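Local coordinates for protein inosine-uridine nucleoside N-ribohydrolase (PDB 4KL0) that binds calcium and probably hydrolyses N-glycosidic bonds of nucleosides, although its own activity remains unestablished, at residues L32-D35 with D41-V44; K50-Q53 with F57-L60; V65-A70 with S74-L79. One frame throughout, in Å; residues are numbered along the deposited sequence.

Interaction 1: L32-D35 with D41-V44. With CA (calcium ion), chain B.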
ATOM      1  N   LEU A  32       3.392  -9.032   2.212  1.00 13.33           N
ATOM      2  CA  LEU A  32       2.643  -7.909   1.613  1.00 10.92           C
ATOM      3  C   LEU A  32       1.587  -8.449   0.652  1.00 13.77           C
ATOM      4  O   LEU A  32       1.846  -9.330  -0.181  1.00 13.60           O
ATOM      5  CB  LEU A  32       3.645  -6.996   0.903  1.00 11.63           C
ATOM      6  CG  LEU A  32       3.127  -5.737   0.253  1.00 12.83           C
ATOM      7  CD1 LEU A  32       2.545  -4.797   1.338  1.00 14.44           C
ATOM      8  CD2 LEU A  32       4.264  -4.953  -0.502  1.00 13.01           C
ATOM      9  N   PHE A  33       0.375  -7.875   0.741  1.00 11.67           N
ATOM     10  CA  PHE A  33      -0.758  -8.239  -0.108  1.00  9.33           C
ATOM     11  C   PHE A  33      -1.163  -6.983  -0.870  1.00 10.76           C
ATOM     12  O   PHE A  33      -1.424  -5.954  -0.248  1.00 10.79           O
ATOM     13  CB  PHE A  33      -1.921  -8.719   0.788  1.00 12.16           C
ATOM     14  CG  PHE A  33      -1.544  -9.882   1.644  1.00 11.49           C
ATOM     15  CD1 PHE A  33      -1.861 -11.183   1.240  1.00 13.71           C
ATOM     16  CD2 PHE A  33      -0.897  -9.665   2.847  1.00 13.16           C
ATOM     17  CE1 PHE A  33      -1.440 -12.287   2.060  1.00 14.88           C
ATOM     18  CE2 PHE A  33      -0.485 -10.761   3.654  1.00 12.80           C
ATOM     19  CZ  PHE A  33      -0.810 -12.070   3.219  1.00 12.93           C
ATOM     20  N   THR A  34      -1.100  -7.012  -2.206  1.00 10.26           N
ATOM     21  CA  THR A  34      -1.028  -5.759  -2.990  1.00 10.43           C
ATOM     22  C   THR A  34      -1.631  -5.899  -4.386  1.00 11.99           C
ATOM     23  O   THR A  34      -1.841  -7.018  -4.868  1.00 13.14           O
ATOM     24  CB  THR A  34       0.443  -5.388  -3.095  1.00 10.80           C
ATOM     25  OG1 THR A  34       0.642  -4.197  -3.868  1.00 11.94           O
ATOM     26  CG2 THR A  34       1.247  -6.499  -3.728  1.00 12.73           C
ATOM     27  N   ASP A  35      -2.036  -4.773  -4.989  1.00 10.71           N
ATOM     28  CA  ASP A  35      -2.754  -4.766  -6.283  1.00 11.47           C
ATOM     29  C   ASP A  35      -2.197  -3.640  -7.153  1.00 12.72           C
ATOM     30  O   ASP A  35      -2.889  -2.683  -7.454  1.00 13.21           O
ATOM     31  CB  ASP A  35      -4.278  -4.606  -6.083  1.00 12.42           C
ATOM     32  CG  ASP A  35      -4.659  -3.363  -5.240  1.00 13.09           C
ATOM     33  OD1 ASP A  35      -3.747  -2.629  -4.775  1.00 12.74           O
ATOM     34  OD2 ASP A  35      -5.898  -3.104  -5.113  1.00 14.65           O
ATOM     35  N   ASP A  41      -0.064   3.982  -5.874  1.00 14.00           N
ATOM     36  CA  ASP A  41       0.161   3.751  -4.430  1.00 15.22           C
ATOM     37  C   ASP A  41       1.009   2.542  -4.106  1.00 12.22           C
ATOM     38  O   ASP A  41       1.905   2.614  -3.261  1.00 12.33           O
ATOM     39  CB  ASP A  41      -1.167   3.484  -3.791  1.00 16.82           C
ATOM     40  CG  ASP A  41      -1.851   4.708  -3.430  1.00 23.85           C
ATOM     41  OD1 ASP A  41      -2.401   5.389  -4.358  1.00 27.15           O
ATOM     42  OD2 ASP A  41      -1.880   4.958  -2.202  1.00 25.02           O
ATOM     43  N   ASP A  42       0.678   1.387  -4.696  1.00 12.34           N
ATOM     44  CA  ASP A  42       1.404   0.184  -4.320  1.00 10.89           C
ATOM     45  C   ASP A  42       2.859   0.296  -4.695  1.00 10.21           C
ATOM     46  O   ASP A  42       3.736  -0.161  -3.937  1.00 11.24           O
ATOM     47  CB  ASP A  42       0.736  -1.070  -4.940  1.00 11.56           C
ATOM     48  CG  ASP A  42      -0.720  -1.223  -4.505  1.00 11.49           C
ATOM     49  OD1 ASP A  42      -0.961  -2.140  -3.713  1.00 12.89           O
ATOM     50  OD2 ASP A  42      -1.611  -0.408  -4.959  1.00 13.17           O
ATOM     51  N   VAL A  43       3.131   0.864  -5.880  1.00 11.21           N
ATOM     52  CA  VAL A  43       4.531   0.957  -6.305  1.00 10.84           C
ATOM     53  C   VAL A  43       5.325   1.981  -5.511  1.00 12.44           C
ATOM     54  O   VAL A  43       6.509   1.743  -5.252  1.00 11.97           O
ATOM     55  CB  VAL A  43       4.615   1.163  -7.813  1.00 10.82           C
ATOM     56  CG1 VAL A  43       6.079   1.497  -8.239  1.00 13.02           C
ATOM     57  CG2 VAL A  43       4.126  -0.155  -8.480  1.00 13.22           C
ATOM     58  N   VAL A  44       4.684   3.069  -5.052  1.00 10.57           N
ATOM     59  CA  VAL A  44       5.359   3.946  -4.098  1.00 11.55           C
ATOM     60  C   VAL A  44       5.693   3.158  -2.827  1.00 10.77           C
ATOM     61  O   VAL A  44       6.804   3.313  -2.259  1.00 10.86           O
ATOM     62  CB  VAL A  44       4.492   5.190  -3.728  1.00 11.61           C
ATOM     63  CG1 VAL A  44       5.319   6.092  -2.755  1.00 13.09           C
ATOM     64  CG2 VAL A  44       4.141   5.964  -5.031  1.00 12.10           C
TER
HETATM   65 CA    CA B 501      -3.354  -0.741  -3.206  1.00 10.46          CA
HETATM   66  O   HOH W   1      -5.903  -1.029  -3.606  1.00 12.46           O
HETATM   67  O   HOH W   2      -4.836   0.551  -1.361  1.00 13.09           O
HETATM   68  O   HOH W   3      -4.064   1.430  -4.190  1.00 15.13           O
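Two carboxylates, those of Asp35 and Asp42, meet across this contact with their planes turned 72° apart, and a calcium ion sits against both. Thr34 OG1 and the backbone N of Asp35 approach the Asp42 carboxylate from one and the same face, while the calcium ion, chelated by OD1 and OD2, is displaced somewhat toward the other face. The site belongs to the nucleoside hydrolase fold, at the carboxyl end of parallel strand 28-34 and the start of helix 41-54 in a beta-alpha-beta unit, where the family keeps its calcium.

Asp42 is bidentate, with OD2 at 2.5 Å and OD1 at 2.8 Å from the ion, whereas Asp35 contributes OD1 alone, at 2.5 Å. Three waters, the carbonyl O of Ile151 and the carboxylate of Asp318 supply the remaining ligands. The carboxylate oxygens crowd together because the metal draws them in: Asp35 OD1 and Asp42 OD1 are 3.0 Å apart, a spacing that the cation would be expected to make tolerable.

Second-shell bonds help to fix the rotation of Asp42. In Thr34 a chi1 of 179° turns OG1 away from the backbone N, toward helix 41-54, and OG1 gives a short hydrogen bond of 2.6 Å to Asp42 OD1 on the anti side; it is also hydrogen-bonded to Tyr46 OH. The N-H of Asp35 comes in from well above the carboxylate plane, 64° out of it, to the same oxygen. OD1 of Asp42 is thus gripped by two donors as well as the metal, all in a buried setting. The other oxygen of Asp35 is used too: water 1, itself a calcium ligand, donates to Asp35 OD2 at 2.6 Å.

Interaction 2: K50-Q53 with F57-L60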
ATOM      1  N   LYS A  50      11.988  -0.527  -0.241  1.00 12.75           N
ATOM      2  CA  LYS A  50      13.400  -0.758  -0.575  1.00 14.83           C
ATOM      3  C   LYS A  50      14.323  -0.045   0.384  1.00 15.98           C
ATOM      4  O   LYS A  50      15.286  -0.665   0.866  1.00 15.94           O
ATOM      5  CB  LYS A  50      13.712  -0.312  -2.006  1.00 16.01           C
ATOM      6  CG  LYS A  50      15.171  -0.115  -2.309  1.00 16.38           C
ATOM      7  CD  LYS A  50      15.956  -1.402  -2.146  1.00 19.13           C
ATOM      8  CE  LYS A  50      17.444  -1.061  -2.391  1.00 19.79           C
ATOM      9  NZ  LYS A  50      17.604  -0.129  -3.584  1.00 27.28           N
ATOM     10  N   GLN A  51      14.029   1.219   0.705  1.00 14.86           N
ATOM     11  CA  GLN A  51      14.898   1.960   1.601  1.00 14.53           C
ATOM     12  C   GLN A  51      14.758   1.436   3.023  1.00 16.48           C
ATOM     13  O   GLN A  51      15.736   1.353   3.775  1.00 17.83           O
ATOM     14  CB  GLN A  51      14.597   3.461   1.571  1.00 13.80           C
ATOM     15  CG  GLN A  51      15.592   4.249   2.409  1.00 16.56           C
ATOM     16  CD  GLN A  51      17.004   4.162   1.921  1.00 19.76           C
ATOM     17  OE1 GLN A  51      17.292   3.877   0.731  1.00 19.88           O
ATOM     18  NE2 GLN A  51      17.918   4.405   2.847  1.00 21.96           N
ATOM     19  N   LEU A  52      13.538   1.097   3.430  1.00 13.41           N
ATOM     20  CA  LEU A  52      13.366   0.555   4.758  1.00 14.07           C
ATOM     21  C   LEU A  52      14.102  -0.771   4.909  1.00 15.88           C
ATOM     22  O   LEU A  52      14.585  -1.073   6.001  1.00 17.89           O
ATOM     23  CB  LEU A  52      11.875   0.441   5.106  1.00 15.35           C
ATOM     24  CG  LEU A  52      11.240   1.807   5.275  1.00 14.05           C
ATOM     25  CD1 LEU A  52       9.706   1.633   5.111  1.00 13.73           C
ATOM     26  CD2 LEU A  52      11.579   2.505   6.637  1.00 15.85           C
ATOM     27  N   GLN A  53      14.168  -1.575   3.850  1.00 15.40           N
ATOM     28  CA  GLN A  53      14.939  -2.817   3.891  1.00 16.07           C
ATOM     29  C   GLN A  53      16.423  -2.496   3.926  1.00 17.18           C
ATOM     30  O   GLN A  53      17.175  -3.076   4.745  1.00 19.07           O
ATOM     31  CB  GLN A  53      14.624  -3.678   2.655  1.00 18.25           C
ATOM     32  CG  GLN A  53      15.327  -5.018   2.674  1.00 17.48           C
ATOM     33  CD  GLN A  53      14.598  -6.077   1.908  1.00 17.46           C
ATOM     34  OE1 GLN A  53      13.339  -6.076   1.854  1.00 18.36           O
ATOM     35  NE2 GLN A  53      15.358  -6.976   1.245  1.00 20.53           N
ATOM     36  N   PHE A  57      14.926  -2.031   8.704  1.00 17.98           N
ATOM     37  CA  PHE A  57      13.630  -2.026   9.400  1.00 17.08           C
ATOM     38  C   PHE A  57      12.783  -3.235   9.069  1.00 16.84           C
ATOM     39  O   PHE A  57      12.026  -3.729   9.905  1.00 17.24           O
ATOM     40  CB  PHE A  57      12.866  -0.735   9.052  1.00 15.29           C
ATOM     41  CG  PHE A  57      13.401   0.478   9.734  1.00 16.87           C
ATOM     42  CD1 PHE A  57      12.877   0.888  10.946  1.00 20.17           C
ATOM     43  CD2 PHE A  57      14.493   1.166   9.205  1.00 16.57           C
ATOM     44  CE1 PHE A  57      13.402   1.975  11.603  1.00 22.37           C
ATOM     45  CE2 PHE A  57      15.014   2.273   9.836  1.00 19.44           C
ATOM     46  CZ  PHE A  57      14.471   2.687  11.046  1.00 20.87           C
ATOM     47  N   LEU A  58      12.886  -3.693   7.828  1.00 15.96           N
ATOM     48  CA  LEU A  58      12.060  -4.792   7.376  1.00 15.58           C
ATOM     49  C   LEU A  58      12.816  -5.599   6.354  1.00 16.50           C
ATOM     50  O   LEU A  58      13.854  -5.153   5.816  1.00 17.13           O
ATOM     51  CB  LEU A  58      10.759  -4.264   6.767  1.00 16.56           C
ATOM     52  CG  LEU A  58      10.832  -3.419   5.478  1.00 16.03           C
ATOM     53  CD1 LEU A  58      10.961  -4.297   4.294  1.00 16.63           C
ATOM     54  CD2 LEU A  58       9.557  -2.576   5.295  1.00 18.54           C
ATOM     55  N   ARG A  59      12.294  -6.779   6.076  1.00 17.11           N
ATOM     56  CA  ARG A  59      12.799  -7.539   4.942  1.00 15.99           C
ATOM     57  C   ARG A  59      11.582  -8.106   4.227  1.00 18.85           C
ATOM     58  O   ARG A  59      10.738  -8.807   4.852  1.00 17.66           O
ATOM     59  CB  ARG A  59      13.838  -8.585   5.349  1.00 18.97           C
ATOM     60  CG  ARG A  59      14.270  -9.435   4.173  1.00 21.02           C
ATOM     61  CD  ARG A  59      15.280 -10.509   4.583  1.00 26.24           C
ATOM     62  NE  ARG A  59      14.589 -11.568   5.288  1.00 26.24           N
ATOM     63  CZ  ARG A  59      15.135 -12.747   5.583  1.00 31.89           C
ATOM     64  NH1 ARG A  59      16.393 -13.007   5.213  1.00 36.95           N
ATOM     65  NH2 ARG A  59      14.424 -13.667   6.224  1.00 31.05           N
ATOM     66  N   LEU A  60      11.424  -7.693   2.963  1.00 15.64           N
ATOM     67  CA  LEU A  60      10.172  -8.015   2.220  1.00 17.03           C
ATOM     68  C   LEU A  60      10.374  -9.379   1.599  1.00 17.34           C
ATOM     69  O   LEU A  60      11.053  -9.500   0.556  1.00 19.39           O
ATOM     70  CB  LEU A  60       9.884  -6.936   1.159  1.00 18.71           C
ATOM     71  CG  LEU A  60       8.609  -7.048   0.364  1.00 17.35           C
ATOM     72  CD1 LEU A  60       7.413  -7.134   1.310  1.00 17.14           C
ATOM     73  CD2 LEU A  60       8.545  -5.835  -0.584  1.00 16.62           C
TER
HETATM   74  O   HOH W   4      16.657  -5.214   6.144  1.00 18.32           O
HETATM   75  O   HOH W   5      13.881  -9.215   0.046  1.00 19.82           O
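Gln53 and Leu60 are joined by the one side-chain hydrogen bond between the last turn of helix 41-54 and residues 57-60, where strand 58-65 begins. The glutamine chain runs extended, with CG anti to the backbone N (chi1 -177°), and this carries its amide along the strand past Arg59. There OE1 accepts the N-H of Leu60 at 2.7 Å in a nearly straight bond, the donor standing above the carbonyl plane. A main-chain bond closes the turn between the elements: Phe57 N to Leu52 O, 2.9 Å.

A weaker polar contact lies between these two, where the CA-H of Gln53 points at Leu58 O over 3.2 Å. Water bridges reinforce the junction. Water 4 donates to both Gln53 O and Leu58 O; water 5 accepts from Gln53 NE2 and donates to Leu60 O, so both ends of the glutamine amide are tied to Leu60.

The apolar part is formed by Leu52, Phe57 and Leu58. Leu52 CB rests on Leu58 CD2 at 3.8 Å, and Leu52 CD2 comes near Phe57 CD2 at 4.1 Å, while Leu52 O lies at the edge of the phenyl ring. Arg59 turns its guanidinium elsewhere, to a salt bridge with Asp29.

In chemical terms, the glutamine amide stands in for a neighbouring backbone, OE1 accepting directly from Leu60 N and NE2 reaching Leu60 O through water 5.

Interaction 3: V65-A70 with S74-L79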
ATOM      1  N   VAL A  65      -0.283 -11.057  -4.965  1.00 12.42           N
ATOM      2  CA  VAL A  65      -0.915  -9.963  -5.746  1.00 11.60           C
ATOM      3  C   VAL A  65      -2.365 -10.330  -6.085  1.00 14.01           C
ATOM      4  O   VAL A  65      -2.671 -11.461  -6.566  1.00 14.98           O
ATOM      5  CB  VAL A  65      -0.118  -9.767  -7.073  1.00 13.25           C
ATOM      6  CG1 VAL A  65      -0.803  -8.794  -7.991  1.00 14.62           C
ATOM      7  CG2 VAL A  65       1.319  -9.301  -6.758  1.00 14.44           C
ATOM      8  N   THR A  66      -3.270  -9.359  -5.928  1.00 12.24           N
ATOM      9  CA  THR A  66      -4.685  -9.607  -6.190  1.00 10.98           C
ATOM     10  C   THR A  66      -5.215  -8.537  -7.152  1.00 10.78           C
ATOM     11  O   THR A  66      -4.418  -7.785  -7.702  1.00 12.55           O
ATOM     12  CB  THR A  66      -5.490  -9.706  -4.851  1.00 13.91           C
ATOM     13  OG1 THR A  66      -6.838 -10.160  -5.064  1.00 13.83           O
ATOM     14  CG2 THR A  66      -5.539  -8.367  -4.088  1.00 13.26           C
ATOM     15  N   LEU A  67      -6.522  -8.563  -7.414  1.00 11.68           N
ATOM     16  CA  LEU A  67      -7.351  -7.625  -8.190  1.00 10.86           C
ATOM     17  C   LEU A  67      -7.351  -7.989  -9.681  1.00 12.87           C
ATOM     18  O   LEU A  67      -6.324  -7.821 -10.365  1.00 12.58           O
ATOM     19  CB  LEU A  67      -6.934  -6.120  -8.004  1.00  9.97           C
ATOM     20  CG  LEU A  67      -7.939  -5.126  -8.583  1.00 10.47           C
ATOM     21  CD1 LEU A  67      -9.197  -5.027  -7.666  1.00 12.58           C
ATOM     22  CD2 LEU A  67      -7.246  -3.759  -8.548  1.00 11.54           C
ATOM     23  N   GLY A  68      -8.486  -8.535 -10.122  1.00 12.81           N
ATOM     24  CA  GLY A  68      -8.697  -8.981 -11.488  1.00 13.14           C
ATOM     25  C   GLY A  68      -8.848 -10.497 -11.566  1.00 14.16           C
ATOM     26  O   GLY A  68      -8.719 -11.243 -10.581  1.00 13.57           O
ATOM     27  N   ASP A  69      -9.107 -10.941 -12.784  1.00 14.84           N
ATOM     28  CA  ASP A  69      -9.118 -12.393 -13.045  1.00 16.05           C
ATOM     29  C   ASP A  69      -7.713 -12.974 -13.038  1.00 15.31           C
ATOM     30  O   ASP A  69      -6.731 -12.235 -12.837  1.00 15.73           O
ATOM     31  CB  ASP A  69      -9.924 -12.672 -14.324  1.00 15.00           C
ATOM     32  CG  ASP A  69      -9.210 -12.273 -15.624  1.00 19.93           C
ATOM     33  OD1 ASP A  69      -8.039 -11.825 -15.655  1.00 17.90           O
ATOM     34  OD2 ASP A  69      -9.867 -12.421 -16.675  1.00 23.14           O
ATOM     35  N   ALA A  70      -7.573 -14.285 -13.256  1.00 15.38           N
ATOM     36  CA  ALA A  70      -6.266 -14.895 -13.070  1.00 16.93           C
ATOM     37  C   ALA A  70      -5.192 -14.271 -13.941  1.00 18.07           C
ATOM     38  O   ALA A  70      -4.090 -14.018 -13.486  1.00 17.51           O
ATOM     39  CB  ALA A  70      -6.323 -16.391 -13.348  1.00 19.39           C
ATOM     40  N   SER A  74      -1.837 -12.079 -12.809  1.00 14.24           N
ATOM     41  CA  SER A  74      -0.460 -12.377 -13.255  1.00 15.03           C
ATOM     42  C   SER A  74       0.245 -11.174 -13.856  1.00 15.35           C
ATOM     43  O   SER A  74       1.433 -10.956 -13.594  1.00 14.60           O
ATOM     44  CB  SER A  74      -0.455 -13.548 -14.253  1.00 20.81           C
ATOM     45  OG  SER A  74      -0.735 -14.779 -13.546  1.00 26.67           O
ATOM     46  N   GLN A  75      -0.484 -10.343 -14.616  1.00 14.02           N
ATOM     47  CA  GLN A  75       0.123  -9.133 -15.178  1.00 12.48           C
ATOM     48  C   GLN A  75       0.589  -8.212 -14.029  1.00 13.93           C
ATOM     49  O   GLN A  75       1.671  -7.659 -14.071  1.00 15.06           O
ATOM     50  CB  GLN A  75      -0.846  -8.370 -16.117  1.00 14.97           C
ATOM     51  CG  GLN A  75      -1.413  -9.181 -17.263  1.00 14.55           C
ATOM     52  CD  GLN A  75      -0.321  -9.937 -17.987  1.00 20.86           C
ATOM     53  OE1 GLN A  75       0.718  -9.366 -18.367  1.00 20.44           O
ATOM     54  NE2 GLN A  75      -0.522 -11.263 -18.144  1.00 24.08           N
ATOM     55  N   ARG A  76      -0.244  -8.054 -13.006  1.00 13.00           N
ATOM     56  CA  ARG A  76       0.136  -7.235 -11.867  1.00 13.11           C
ATOM     57  C   ARG A  76       1.338  -7.818 -11.149  1.00 12.57           C
ATOM     58  O   ARG A  76       2.224  -7.066 -10.773  1.00 13.66           O
ATOM     59  CB  ARG A  76      -1.047  -7.062 -10.901  1.00 11.92           C
ATOM     60  CG  ARG A  76      -2.225  -6.349 -11.473  1.00 10.41           C
ATOM     61  CD  ARG A  76      -3.254  -6.026 -10.345  1.00 11.55           C
ATOM     62  NE  ARG A  76      -4.572  -5.744 -10.905  1.00 11.30           N
ATOM     63  CZ  ARG A  76      -4.899  -4.652 -11.577  1.00 11.02           C
ATOM     64  NH1 ARG A  76      -3.977  -3.658 -11.797  1.00 11.41           N
ATOM     65  NH2 ARG A  76      -6.146  -4.515 -12.036  1.00 11.17           N
ATOM     66  N   ALA A  77       1.388  -9.149 -10.993  1.00 12.85           N
ATOM     67  CA  ALA A  77       2.490  -9.777 -10.304  1.00 13.26           C
ATOM     68  C   ALA A  77       3.798  -9.611 -11.105  1.00 13.58           C
ATOM     69  O   ALA A  77       4.836  -9.373 -10.543  1.00 13.26           O
ATOM     70  CB  ALA A  77       2.189 -11.287 -10.083  1.00 12.07           C
ATOM     71  N   GLN A  78       3.718  -9.758 -12.415  1.00 12.86           N
ATOM     72  CA  GLN A  78       4.854  -9.522 -13.277  1.00 15.89           C
ATOM     73  C   GLN A  78       5.319  -8.095 -13.156  1.00 14.55           C
ATOM     74  O   GLN A  78       6.525  -7.840 -13.143  1.00 15.05           O
ATOM     75  CB  GLN A  78       4.506  -9.827 -14.713  1.00 16.66           C
ATOM     76  CG  GLN A  78       4.323 -11.362 -14.970  1.00 16.21           C
ATOM     77  CD  GLN A  78       3.842 -11.612 -16.375  1.00 23.42           C
ATOM     78  OE1 GLN A  78       4.382 -11.036 -17.321  1.00 26.56           O
ATOM     79  NE2 GLN A  78       2.814 -12.441 -16.532  1.00 20.61           N
ATOM     80  N   LEU A  79       4.396  -7.130 -13.096  1.00 13.65           N
ATOM     81  CA  LEU A  79       4.838  -5.763 -12.857  1.00 14.60           C
ATOM     82  C   LEU A  79       5.518  -5.543 -11.484  1.00 11.00           C
ATOM     83  O   LEU A  79       6.513  -4.865 -11.397  1.00 13.33           O
ATOM     84  CB  LEU A  79       3.659  -4.804 -13.038  1.00 13.99           C
ATOM     85  CG  LEU A  79       3.895  -3.344 -12.726  1.00 14.31           C
ATOM     86  CD1 LEU A  79       2.985  -2.587 -13.568  1.00 19.64           C
ATOM     87  CD2 LEU A  79       3.601  -3.047 -11.237  1.00 13.65           C
TER
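Arg76 and Val65, with Leu67 beside them, bury more surface here than the other residues. Arg76 reaches from helix 70-86 back over the loop that leads into it, its chain extended from CG to NE. The NE-H then meets Leu67 O at 2.8 Å, nearly straight and within the guanidinium plane, so the carbonyl sits at the edge of the group. Over one face lies Leu67 CD2, 3.6 Å above the plane and offset toward the rim. The remaining nitrogens are held elsewhere: NH1 by Pro36 O, NH2 by the carbonyls of His110 and Lys112. With four carbonyl partners the buried guanidinium is fixed in position.

Val65 lies against the helix itself: its CG1 presses on Arg76 CB at 3.4 Å, while CG2 lies 4.0 Å from Ala77 CB.

The first turn of the helix closes with Ser74 N to Ala70 O, 3.0 Å, and Asp69 serves as N-cap, its OD1 taking Met72 N. Gly68 adopts backbone angles at which a CB would jam against the preceding carbonyl O, a conformation that calls for glycine. This is a strand-loop-helix connection of a Rossmann-like fold, at the carboxyl end of strand 58-65.

How the interactions relate
The three contacts follow in series along the chain and lie in the nucleoside hydrolase domain. Interactions 1 and 2, with centres about 14 Å apart, share helix 41-54 and meet where Leu32 packs on Leu60 between parallel strands 28-34 and 58-65; one lies at the carboxyl end of the first strand, the other at the start of the second. Interaction 3 follows that second strand and comes within about 11 Å of interaction 1, centre to centre, where Thr34 O probably accepts a hydrogen bond from Thr66 N. Interactions 2 and 3, about 23 Å apart between centres, do not touch. The calcium site thus occupies the carboxyl end of the parallel strands, with Leu67 packed against Asp35.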